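Local structure of protein (sliding clamp) (Enterobacteria phage RB69, 1B77) at residues A15-G20 and I29-V34; L23-F28 and D49-L54; S65-D70 and I81-T86. The protein probably encircles DNA as a ring of three identical subunits and tethers the phage DNA polymerase to its template, so that replication is processive. All coordinates share one frame; numbering follows the deposited sequence.

Contact 1: A15-G20 and I29-V34; sequences ASINSG and IMTRAV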
ATOM      1  N   ALA A  15      16.629   6.055  13.165  1.00 20.65           N
ATOM      2  CA  ALA A  15      15.768   5.020  13.739  1.00 20.57           C
ATOM      3  C   ALA A  15      15.825   3.718  12.943  1.00 21.10           C
ATOM      4  O   ALA A  15      15.519   2.648  13.473  1.00 21.14           O
ATOM      5  CB  ALA A  15      14.324   5.509  13.819  1.00 20.42           C
ATOM      6  N   SER A  16      16.202   3.800  11.671  1.00 21.11           N
ATOM      7  CA  SER A  16      16.297   2.595  10.867  1.00 21.57           C
ATOM      8  C   SER A  16      17.621   1.893  11.198  1.00 21.36           C
ATOM      9  O   SER A  16      17.814   0.722  10.874  1.00 21.38           O
ATOM     10  CB  SER A  16      16.237   2.935   9.378  1.00 22.24           C
ATOM     11  OG  SER A  16      17.440   3.549   8.959  1.00 23.62           O
ATOM     12  N   ILE A  17      18.535   2.616  11.839  1.00 21.21           N
ATOM     13  CA  ILE A  17      19.815   2.028  12.224  1.00 20.82           C
ATOM     14  C   ILE A  17      19.702   1.400  13.613  1.00 20.67           C
ATOM     15  O   ILE A  17      20.248   0.330  13.864  1.00 20.57           O
ATOM     16  CB  ILE A  17      20.943   3.078  12.241  1.00 20.91           C
ATOM     17  CG1 ILE A  17      21.164   3.615  10.827  1.00 21.03           C
ATOM     18  CG2 ILE A  17      22.231   2.443  12.790  1.00 20.65           C
ATOM     19  CD1 ILE A  17      22.244   4.649  10.711  1.00 20.59           C
ATOM     20  N   ASN A  18      18.989   2.084  14.501  1.00 20.55           N
ATOM     21  CA  ASN A  18      18.759   1.636  15.879  1.00 20.97           C
ATOM     22  C   ASN A  18      17.382   2.216  16.223  1.00 21.07           C
ATOM     23  O   ASN A  18      17.178   3.428  16.142  1.00 21.11           O
ATOM     24  CB  ASN A  18      19.828   2.223  16.825  1.00 20.68           C
ATOM     25  CG  ASN A  18      19.760   1.640  18.246  1.00 20.98           C
ATOM     26  OD1 ASN A  18      18.689   1.314  18.753  1.00 20.67           O
ATOM     27  ND2 ASN A  18      20.918   1.532  18.894  1.00 21.17           N
ATOM     28  N   SER A  19      16.436   1.359  16.593  1.00 21.48           N
ATOM     29  CA  SER A  19      15.087   1.816  16.916  1.00 21.59           C
ATOM     30  C   SER A  19      15.034   2.771  18.108  1.00 21.61           C
ATOM     31  O   SER A  19      14.028   3.462  18.317  1.00 22.28           O
ATOM     32  CB  SER A  19      14.177   0.608  17.174  1.00 21.55           C
ATOM     33  OG  SER A  19      14.723  -0.226  18.185  1.00 22.18           O
ATOM     34  N   GLY A  20      16.104   2.810  18.893  1.00 21.25           N
ATOM     35  CA  GLY A  20      16.129   3.695  20.041  1.00 20.96           C
ATOM     36  C   GLY A  20      17.277   4.674  19.938  1.00 20.94           C
ATOM     37  O   GLY A  20      18.126   4.541  19.060  1.00 21.25           O
ATOM     38  N   ILE A  29      23.681  14.980  17.041  1.00 25.52           N
ATOM     39  CA  ILE A  29      23.023  13.704  17.255  1.00 25.26           C
ATOM     40  C   ILE A  29      23.856  12.568  16.667  1.00 25.48           C
ATOM     41  O   ILE A  29      24.584  12.747  15.682  1.00 25.41           O
ATOM     42  CB  ILE A  29      21.620  13.672  16.616  1.00 24.72           C
ATOM     43  CG1 ILE A  29      21.718  14.000  15.129  1.00 24.37           C
ATOM     44  CG2 ILE A  29      20.702  14.657  17.326  1.00 24.71           C
ATOM     45  CD1 ILE A  29      20.425  13.832  14.377  1.00 23.86           C
ATOM     46  N   MET A  30      23.762  11.404  17.293  1.00 25.54           N
ATOM     47  CA  MET A  30      24.477  10.233  16.824  1.00 25.83           C
ATOM     48  C   MET A  30      23.785   8.967  17.311  1.00 25.98           C
ATOM     49  O   MET A  30      23.014   8.986  18.272  1.00 25.29           O
ATOM     50  CB  MET A  30      25.929  10.248  17.306  1.00 26.12           C
ATOM     51  CG  MET A  30      26.107  10.206  18.819  1.00 26.61           C
ATOM     52  SD  MET A  30      27.858  10.079  19.288  1.00 27.44           S
ATOM     53  CE  MET A  30      27.768  10.382  21.058  1.00 26.92           C
ATOM     54  N   THR A  31      24.069   7.865  16.634  1.00 26.09           N
ATOM     55  CA  THR A  31      23.489   6.592  17.003  1.00 26.43           C
ATOM     56  C   THR A  31      24.396   5.493  16.481  1.00 26.63           C
ATOM     57  O   THR A  31      25.270   5.730  15.639  1.00 26.37           O
ATOM     58  CB  THR A  31      22.082   6.417  16.386  1.00 26.76           C
ATOM     59  OG1 THR A  31      21.474   5.228  16.912  1.00 26.87           O
ATOM     60  CG2 THR A  31      22.173   6.305  14.866  1.00 25.99           C
ATOM     61  N   ARG A  32      24.195   4.291  16.995  1.00 26.53           N
ATOM     62  CA  ARG A  32      24.978   3.153  16.558  1.00 26.73           C
ATOM     63  C   ARG A  32      24.101   1.914  16.669  1.00 25.93           C
ATOM     64  O   ARG A  32      23.328   1.782  17.619  1.00 25.72           O
ATOM     65  CB  ARG A  32      26.237   3.012  17.416  1.00 27.98           C
ATOM     66  CG  ARG A  32      27.041   1.762  17.112  1.00 29.93           C
ATOM     67  CD  ARG A  32      28.454   1.826  17.688  1.00 32.11           C
ATOM     68  NE  ARG A  32      29.148   0.559  17.481  1.00 34.28           N
ATOM     69  CZ  ARG A  32      30.438   0.348  17.731  1.00 35.66           C
ATOM     70  NH1 ARG A  32      31.201   1.327  18.207  1.00 36.44           N
ATOM     71  NH2 ARG A  32      30.967  -0.850  17.507  1.00 35.73           N
ATOM     72  N   ALA A  33      24.217   1.020  15.692  1.00 25.01           N
ATOM     73  CA  ALA A  33      23.424  -0.201  15.672  1.00 24.56           C
ATOM     74  C   ALA A  33      23.734  -1.105  16.865  1.00 24.62           C
ATOM     75  O   ALA A  33      24.837  -1.083  17.416  1.00 24.50           O
ATOM     76  CB  ALA A  33      23.666  -0.954  14.369  1.00 24.28           C
ATOM     77  N   VAL A  34      22.742  -1.887  17.265  1.00 24.61           N
ATOM     78  CA  VAL A  34      22.905  -2.811  18.370  1.00 24.52           C
ATOM     79  C   VAL A  34      24.071  -3.750  18.089  1.00 24.61           C
ATOM     80  O   VAL A  34      24.840  -4.068  18.988  1.00 24.52           O
ATOM     81  CB  VAL A  34      21.619  -3.644  18.587  1.00 24.50           C
ATOM     82  CG1 VAL A  34      21.861  -4.736  19.636  1.00 23.77           C
ATOM     83  CG2 VAL A  34      20.488  -2.723  19.044  1.00 24.66           C
TER
HETATM   84  O   HOH W   1      20.347  -1.677  15.778  1.00 20.76           O
HETATM   85  O   HOH W   2      18.834   5.619  16.272  1.00 20.39           O

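Contact 2: L23-F28 and D49-L54; sequences LSQGKF and DFDVAL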
ATOM      1  N   LEU A  23      19.414  11.175  23.192  1.00 22.95           N
ATOM      2  CA  LEU A  23      19.616  12.543  22.731  1.00 23.74           C
ATOM      3  C   LEU A  23      20.349  13.280  23.845  1.00 24.60           C
ATOM      4  O   LEU A  23      19.989  13.148  25.015  1.00 24.71           O
ATOM      5  CB  LEU A  23      18.281  13.230  22.449  1.00 23.29           C
ATOM      6  CG  LEU A  23      17.412  12.649  21.337  1.00 23.14           C
ATOM      7  CD1 LEU A  23      16.070  13.368  21.326  1.00 23.33           C
ATOM      8  CD2 LEU A  23      18.118  12.787  19.998  1.00 22.96           C
ATOM      9  N   SER A  24      21.379  14.037  23.472  1.00 25.22           N
ATOM     10  CA  SER A  24      22.182  14.802  24.427  1.00 26.15           C
ATOM     11  C   SER A  24      22.134  16.282  24.079  1.00 26.44           C
ATOM     12  O   SER A  24      22.069  16.658  22.905  1.00 26.42           O
ATOM     13  CB  SER A  24      23.645  14.335  24.405  1.00 26.09           C
ATOM     14  OG  SER A  24      23.760  12.966  24.769  1.00 27.12           O
ATOM     15  N   GLN A  25      22.171  17.123  25.104  1.00 26.81           N
ATOM     16  CA  GLN A  25      22.126  18.563  24.893  1.00 27.46           C
ATOM     17  C   GLN A  25      23.196  19.011  23.892  1.00 27.32           C
ATOM     18  O   GLN A  25      24.329  18.533  23.925  1.00 27.04           O
ATOM     19  CB  GLN A  25      22.293  19.277  26.236  1.00 28.34           C
ATOM     20  CG  GLN A  25      21.239  18.857  27.251  1.00 29.75           C
ATOM     21  CD  GLN A  25      21.318  19.638  28.545  1.00 30.27           C
ATOM     22  OE1 GLN A  25      21.419  20.866  28.527  1.00 31.29           O
ATOM     23  NE2 GLN A  25      21.251  18.936  29.676  1.00 30.74           N
ATOM     24  N   GLY A  26      22.813  19.918  22.997  1.00 27.43           N
ATOM     25  CA  GLY A  26      23.721  20.415  21.980  1.00 27.40           C
ATOM     26  C   GLY A  26      23.037  20.384  20.632  1.00 27.74           C
ATOM     27  O   GLY A  26      21.843  20.114  20.559  1.00 27.79           O
ATOM     28  N   LYS A  27      23.776  20.669  19.563  1.00 27.84           N
ATOM     29  CA  LYS A  27      23.197  20.631  18.224  1.00 27.83           C
ATOM     30  C   LYS A  27      23.782  19.455  17.491  1.00 27.25           C
ATOM     31  O   LYS A  27      24.035  19.532  16.294  1.00 27.12           O
ATOM     32  CB  LYS A  27      23.494  21.916  17.446  1.00 28.96           C
ATOM     33  CG  LYS A  27      22.595  23.068  17.860  1.00 30.60           C
ATOM     34  CD  LYS A  27      22.900  24.384  17.134  1.00 31.49           C
ATOM     35  CE  LYS A  27      22.102  25.510  17.772  1.00 32.50           C
ATOM     36  NZ  LYS A  27      21.944  26.740  16.950  1.00 33.52           N
ATOM     37  N   PHE A  28      23.965  18.356  18.217  1.00 26.69           N
ATOM     38  CA  PHE A  28      24.566  17.163  17.653  1.00 26.18           C
ATOM     39  C   PHE A  28      23.820  15.865  18.024  1.00 26.03           C
ATOM     40  O   PHE A  28      23.380  15.673  19.161  1.00 25.57           O
ATOM     41  CB  PHE A  28      26.017  17.099  18.129  1.00 26.26           C
ATOM     42  CG  PHE A  28      26.768  15.890  17.666  1.00 26.79           C
ATOM     43  CD1 PHE A  28      27.200  15.785  16.350  1.00 26.74           C
ATOM     44  CD2 PHE A  28      27.072  14.865  18.559  1.00 26.97           C
ATOM     45  CE1 PHE A  28      27.927  14.678  15.929  1.00 26.97           C
ATOM     46  CE2 PHE A  28      27.797  13.752  18.151  1.00 27.06           C
ATOM     47  CZ  PHE A  28      28.227  13.659  16.829  1.00 27.19           C
ATOM     48  N   ASP A  49      17.848  20.647  24.527  1.00 32.66           N
ATOM     49  CA  ASP A  49      18.025  21.241  25.851  1.00 32.35           C
ATOM     50  C   ASP A  49      17.809  20.360  27.072  1.00 32.15           C
ATOM     51  O   ASP A  49      17.663  20.858  28.184  1.00 32.54           O
ATOM     52  CB  ASP A  49      17.183  22.516  25.972  1.00 32.77           C
ATOM     53  CG  ASP A  49      15.703  22.274  25.730  1.00 33.52           C
ATOM     54  OD1 ASP A  49      15.265  21.103  25.773  1.00 33.43           O
ATOM     55  OD2 ASP A  49      14.976  23.271  25.511  1.00 33.97           O
ATOM     56  N   PHE A  50      17.768  19.051  26.873  1.00 31.62           N
ATOM     57  CA  PHE A  50      17.656  18.124  27.990  1.00 30.89           C
ATOM     58  C   PHE A  50      18.057  16.749  27.490  1.00 30.34           C
ATOM     59  O   PHE A  50      17.896  16.443  26.309  1.00 30.17           O
ATOM     60  CB  PHE A  50      16.244  18.116  28.612  1.00 31.18           C
ATOM     61  CG  PHE A  50      15.169  17.557  27.727  1.00 31.73           C
ATOM     62  CD1 PHE A  50      14.649  18.306  26.677  1.00 31.69           C
ATOM     63  CD2 PHE A  50      14.639  16.292  27.976  1.00 31.82           C
ATOM     64  CE1 PHE A  50      13.620  17.807  25.888  1.00 31.84           C
ATOM     65  CE2 PHE A  50      13.607  15.783  27.191  1.00 32.06           C
ATOM     66  CZ  PHE A  50      13.094  16.545  26.145  1.00 31.90           C
ATOM     67  N   ASP A  51      18.627  15.939  28.371  1.00 29.72           N
ATOM     68  CA  ASP A  51      19.052  14.606  27.982  1.00 29.31           C
ATOM     69  C   ASP A  51      17.934  13.605  28.243  1.00 28.81           C
ATOM     70  O   ASP A  51      17.290  13.627  29.297  1.00 28.63           O
ATOM     71  CB  ASP A  51      20.313  14.211  28.749  1.00 29.92           C
ATOM     72  CG  ASP A  51      21.379  15.284  28.679  1.00 30.59           C
ATOM     73  OD1 ASP A  51      22.176  15.265  27.715  1.00 30.29           O
ATOM     74  OD2 ASP A  51      21.400  16.163  29.577  1.00 31.17           O
ATOM     75  N   VAL A  52      17.689  12.738  27.269  1.00 27.91           N
ATOM     76  CA  VAL A  52      16.630  11.754  27.414  1.00 27.02           C
ATOM     77  C   VAL A  52      16.802  10.623  26.413  1.00 26.47           C
ATOM     78  O   VAL A  52      17.191  10.838  25.266  1.00 26.10           O
ATOM     79  CB  VAL A  52      15.235  12.416  27.222  1.00 27.14           C
ATOM     80  CG1 VAL A  52      15.085  12.902  25.786  1.00 26.85           C
ATOM     81  CG2 VAL A  52      14.115  11.434  27.612  1.00 26.81           C
ATOM     82  N   ALA A  53      16.520   9.411  26.871  1.00 25.80           N
ATOM     83  CA  ALA A  53      16.633   8.241  26.032  1.00 25.19           C
ATOM     84  C   ALA A  53      15.260   7.865  25.497  1.00 24.66           C
ATOM     85  O   ALA A  53      14.269   7.887  26.226  1.00 25.24           O
ATOM     86  CB  ALA A  53      17.221   7.080  26.829  1.00 25.30           C
ATOM     87  N   LEU A  54      15.208   7.519  24.220  1.00 23.67           N
ATOM     88  CA  LEU A  54      13.965   7.112  23.577  1.00 22.87           C
ATOM     89  C   LEU A  54      14.086   5.649  23.143  1.00 22.46           C
ATOM     90  O   LEU A  54      15.022   5.283  22.431  1.00 22.36           O
ATOM     91  CB  LEU A  54      13.690   8.005  22.371  1.00 22.21           C
ATOM     92  CG  LEU A  54      13.267   9.432  22.717  1.00 22.27           C
ATOM     93  CD1 LEU A  54      13.403  10.328  21.486  1.00 22.26           C
ATOM     94  CD2 LEU A  54      11.842   9.423  23.236  1.00 21.72           C
TER

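Contact 3: S65-D70 and I81-T86; sequences SLVSDD and IKIADT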
ATOM      1  N   SER A  65       4.374  14.415  14.031  1.00 27.91           N
ATOM      2  CA  SER A  65       3.711  14.804  12.793  1.00 28.79           C
ATOM      3  C   SER A  65       2.252  15.186  13.040  1.00 29.01           C
ATOM      4  O   SER A  65       1.630  15.824  12.194  1.00 29.00           O
ATOM      5  CB  SER A  65       3.772  13.661  11.771  1.00 28.57           C
ATOM      6  OG  SER A  65       2.871  12.625  12.121  1.00 28.51           O
ATOM      7  N   LEU A  66       1.724  14.809  14.204  1.00 29.65           N
ATOM      8  CA  LEU A  66       0.331  15.082  14.559  1.00 30.37           C
ATOM      9  C   LEU A  66       0.100  16.373  15.336  1.00 31.22           C
ATOM     10  O   LEU A  66      -1.040  16.708  15.643  1.00 31.26           O
ATOM     11  CB  LEU A  66      -0.245  13.910  15.362  1.00 30.02           C
ATOM     12  CG  LEU A  66      -0.252  12.548  14.662  1.00 30.18           C
ATOM     13  CD1 LEU A  66      -0.806  11.487  15.599  1.00 29.79           C
ATOM     14  CD2 LEU A  66      -1.081  12.631  13.383  1.00 29.44           C
ATOM     15  N   VAL A  67       1.172  17.091  15.667  1.00 32.45           N
ATOM     16  CA  VAL A  67       1.045  18.348  16.412  1.00 33.43           C
ATOM     17  C   VAL A  67       1.650  19.529  15.648  1.00 34.45           C
ATOM     18  O   VAL A  67       2.277  19.346  14.606  1.00 34.47           O
ATOM     19  CB  VAL A  67       1.726  18.250  17.795  1.00 33.37           C
ATOM     20  CG1 VAL A  67       1.026  17.203  18.645  1.00 33.07           C
ATOM     21  CG2 VAL A  67       3.205  17.893  17.631  1.00 33.06           C
ATOM     22  N   SER A  68       1.461  20.738  16.170  1.00 35.57           N
ATOM     23  CA  SER A  68       1.999  21.936  15.530  1.00 37.07           C
ATOM     24  C   SER A  68       3.503  21.803  15.325  1.00 37.98           C
ATOM     25  O   SER A  68       4.227  21.362  16.226  1.00 38.01           O
ATOM     26  CB  SER A  68       1.721  23.174  16.390  1.00 37.04           C
ATOM     27  OG  SER A  68       0.339  23.300  16.671  1.00 37.75           O
ATOM     28  N   ASP A  69       3.969  22.196  14.143  1.00 38.96           N
ATOM     29  CA  ASP A  69       5.385  22.117  13.805  1.00 40.24           C
ATOM     30  C   ASP A  69       6.288  22.816  14.825  1.00 40.64           C
ATOM     31  O   ASP A  69       7.478  22.516  14.909  1.00 40.91           O
ATOM     32  CB  ASP A  69       5.633  22.717  12.417  1.00 41.16           C
ATOM     33  CG  ASP A  69       4.778  22.073  11.339  1.00 42.33           C
ATOM     34  OD1 ASP A  69       4.764  20.822  11.253  1.00 42.67           O
ATOM     35  OD2 ASP A  69       4.124  22.818  10.573  1.00 43.30           O
ATOM     36  N   ASP A  70       5.733  23.745  15.597  1.00 40.90           N
ATOM     37  CA  ASP A  70       6.527  24.458  16.586  1.00 41.27           C
ATOM     38  C   ASP A  70       6.232  23.976  18.004  1.00 41.17           C
ATOM     39  O   ASP A  70       6.514  24.675  18.983  1.00 41.19           O
ATOM     40  CB  ASP A  70       6.280  25.969  16.481  1.00 42.24           C
ATOM     41  CG  ASP A  70       4.935  26.386  17.038  1.00 43.14           C
ATOM     42  OD1 ASP A  70       3.906  25.829  16.593  1.00 43.74           O
ATOM     43  OD2 ASP A  70       4.909  27.278  17.923  1.00 43.89           O
ATOM     44  N   ILE A  81       8.601  12.665  28.788  1.00 32.23           N
ATOM     45  CA  ILE A  81       8.616  13.771  27.846  1.00 31.19           C
ATOM     46  C   ILE A  81       7.258  14.406  27.637  1.00 30.93           C
ATOM     47  O   ILE A  81       6.250  13.705  27.506  1.00 30.85           O
ATOM     48  CB  ILE A  81       9.098  13.315  26.466  1.00 31.03           C
ATOM     49  CG1 ILE A  81      10.472  12.669  26.580  1.00 30.61           C
ATOM     50  CG2 ILE A  81       9.108  14.492  25.512  1.00 30.41           C
ATOM     51  CD1 ILE A  81      10.846  11.882  25.352  1.00 30.37           C
ATOM     52  N   LYS A  82       7.243  15.735  27.582  1.00 30.50           N
ATOM     53  CA  LYS A  82       6.021  16.484  27.345  1.00 30.28           C
ATOM     54  C   LYS A  82       6.089  17.226  26.013  1.00 29.75           C
ATOM     55  O   LYS A  82       7.075  17.890  25.712  1.00 29.52           O
ATOM     56  CB  LYS A  82       5.765  17.498  28.466  1.00 30.74           C
ATOM     57  CG  LYS A  82       4.574  18.404  28.163  1.00 31.39           C
ATOM     58  CD  LYS A  82       4.340  19.463  29.230  1.00 32.12           C
ATOM     59  CE  LYS A  82       3.227  20.427  28.792  1.00 32.85           C
ATOM     60  NZ  LYS A  82       2.809  21.361  29.886  1.00 33.05           N
ATOM     61  N   ILE A  83       5.029  17.107  25.224  1.00 29.23           N
ATOM     62  CA  ILE A  83       4.950  17.775  23.934  1.00 28.77           C
ATOM     63  C   ILE A  83       3.782  18.752  24.005  1.00 29.23           C
ATOM     64  O   ILE A  83       2.612  18.349  23.967  1.00 28.95           O
ATOM     65  CB  ILE A  83       4.709  16.767  22.798  1.00 28.39           C
ATOM     66  CG1 ILE A  83       5.789  15.681  22.840  1.00 28.08           C
ATOM     67  CG2 ILE A  83       4.723  17.483  21.455  1.00 27.55           C
ATOM     68  CD1 ILE A  83       5.500  14.488  21.952  1.00 28.08           C
ATOM     69  N   ALA A  84       4.109  20.037  24.116  1.00 29.15           N
ATOM     70  CA  ALA A  84       3.103  21.087  24.232  1.00 29.54           C
ATOM     71  C   ALA A  84       2.604  21.625  22.898  1.00 29.75           C
ATOM     72  O   ALA A  84       3.360  22.237  22.143  1.00 29.73           O
ATOM     73  CB  ALA A  84       3.652  22.234  25.085  1.00 29.22           C
ATOM     74  N   ASP A  85       1.323  21.396  22.622  1.00 29.91           N
ATOM     75  CA  ASP A  85       0.699  21.862  21.381  1.00 30.32           C
ATOM     76  C   ASP A  85      -0.294  22.986  21.724  1.00 30.04           C
ATOM     77  O   ASP A  85      -0.484  23.306  22.896  1.00 29.76           O
ATOM     78  CB  ASP A  85      -0.008  20.693  20.690  1.00 30.86           C
ATOM     79  CG  ASP A  85      -0.368  20.992  19.250  1.00 31.79           C
ATOM     80  OD1 ASP A  85       0.183  21.956  18.679  1.00 32.55           O
ATOM     81  OD2 ASP A  85      -1.188  20.244  18.678  1.00 32.45           O
ATOM     82  N   THR A  86      -0.921  23.583  20.714  1.00 30.20           N
ATOM     83  CA  THR A  86      -1.861  24.686  20.941  1.00 30.29           C
ATOM     84  C   THR A  86      -2.897  24.442  22.050  1.00 30.23           C
ATOM     85  O   THR A  86      -2.884  25.134  23.067  1.00 30.06           O
ATOM     86  CB  THR A  86      -2.600  25.057  19.641  1.00 30.61           C
ATOM     87  OG1 THR A  86      -1.643  25.249  18.588  1.00 30.91           O
ATOM     88  CG2 THR A  86      -3.389  26.359  19.831  1.00 30.42           C
TER

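Contact 1: A15-G20 and I29-V34
Asn18, in the loop after helix 5-15, overlaps Thr31 of strand 28-32 through its CB: Asn18 CB lies 3.4 Å from Thr31 OG1, and the two side chains cross obliquely. The amide of Asn18 closes an Asx turn, Asn18 OD1 accepting from Gly20 N at 3.0 Å, while the nitrogen branch works across the contact. Chi1 of -172° sets Asn18 CG anti to the backbone N, beside the carbonyl carbon; Asn18 ND2 donates to Arg32 O at 2.7 Å, nearly straight (163° at the hydrogen) and with the acceptor close to the plane of the amide. Bonds at both branches thus fix the rotation of the amide and join the loop to the last residue of strand 28-32, the outermost of its sheet within this chain. Beside this polar joint, Ile17 CG2 packs on Ala33 CB at 4.0 Å. Ile17 also rests on Thr38 and Ala40 of the neighbouring strand 38-44, and Phe14 of helix 5-15 touches Thr31, so loop, helix and sheet converge here. Two waters complete the bridge. One is shared by Asn18 O and Thr31 OG1; the other donates to Ile17 O and accepts from Val34 N, 2.8 Å from each of these two atoms.

Contact 2: L23-F28 and D49-L54
A short antiparallel ribbon, strand 21-23 beside strand 52-54, frays here into loops that a side-chain pair continues to hold. Leu23 and Val52 form a hydrogen-bonded pair: Leu23 N donates to Val52 O at 3.1 Å, and Val52 N returns a bond to Leu23 O at 3.2 Å. Their side chains share one face of the ribbon, where Leu23 CD1 meets Leu54 CD1 at 4.0 Å and Leu23 also touches Ile48. Beyond the ribbon, the Asp51 carboxylate takes over from the backbone pairing, and both of its oxygens are used: Asp51 OD1 accepts from Gln25 N at 3.2 Å and Asp51 OD2 from Gln25 NE2 at 2.8 Å. The second bond is nearly straight, 168° at the hydrogen. It lies close to the amide plane of Gln25 yet comes from above the carboxylate plane, the two flat groups being turned 48° apart. The Gln25 chain crosses Asp51 at about a right angle; Gln25 CG itself lies 3.5 Å from Phe50 N. Asp49 OD2 has its partner elsewhere, in the chain's amino-terminal Met1 N. Two N-H donors, one backbone and one side-chain, gripping separate oxygens of a solvent-exposed aspartate would be expected to favour its ionised form and to fix the carboxylate's rotation.

Contact 3: S65-D70 and I81-T86
Val67 and Ile83 meet at about a right angle, Val67 CG2 touching Ile83 CG2 at 4.1 Å. Val67 CB and CG1 lie against the Asp85 carboxylate, Val67 CB 3.6 Å from Asp85 OD2. The aspartate therefore has its carboxylate against an aliphatic side chain and its oxygens turned to different tasks. Asp85 CG is anti to the backbone N (chi1 -165°), and OD1 faces Ser68: Ser68 N donates to Asp85 OD1 at 3.1 Å, from well above the carboxylate plane (52° out of it). Ser68 OG is modelled only 2.4 Å from Asp85 OD1, a separation so short that its exact value is doubtful. Thr86 N adds a weak bond to Asp85 OD1 at 2.8 Å. Deeper in, Ile83 packs on Phe60, Ile63 and Leu64 of helix 57-64, so Ile83 belongs to the interior of the subunit. The other carboxylate oxygen, Asp85 OD2, accepts from Gln125 NE2 of the second subunit, which also reaches Leu66 O, and Val67 packs on that same Gln125, touching both interior and interface. Loop 65-70 and Asp85, just after strand 81-84, thus form part of a subunit interface, the kind of joint by which identical processivity-factor chains close into a ring.

All three contacts lie in the amino-terminal half of the chain, but their surroundings differ. Contact 1 is largely buried, its centre about 8 Å from that of the chain, and joins its parts with an amide and bridging waters. Contacts 2 and 3, centred about 19 and 27 Å from the same point, are partly buried and use aspartate carboxylates to receive N-H donors; in contact 3 that carboxylate also serves a neighbouring subunit. Apolar packing links them: Ile29 CG2 of contact 1 lies 4.2 Å from Leu23 CD2 of contact 2, and Ile81 of contact 3 touches Val52 and Leu54 of contact 2. Contact 2 thus touches both of the others, whose nearest atoms are about 11 Å apart.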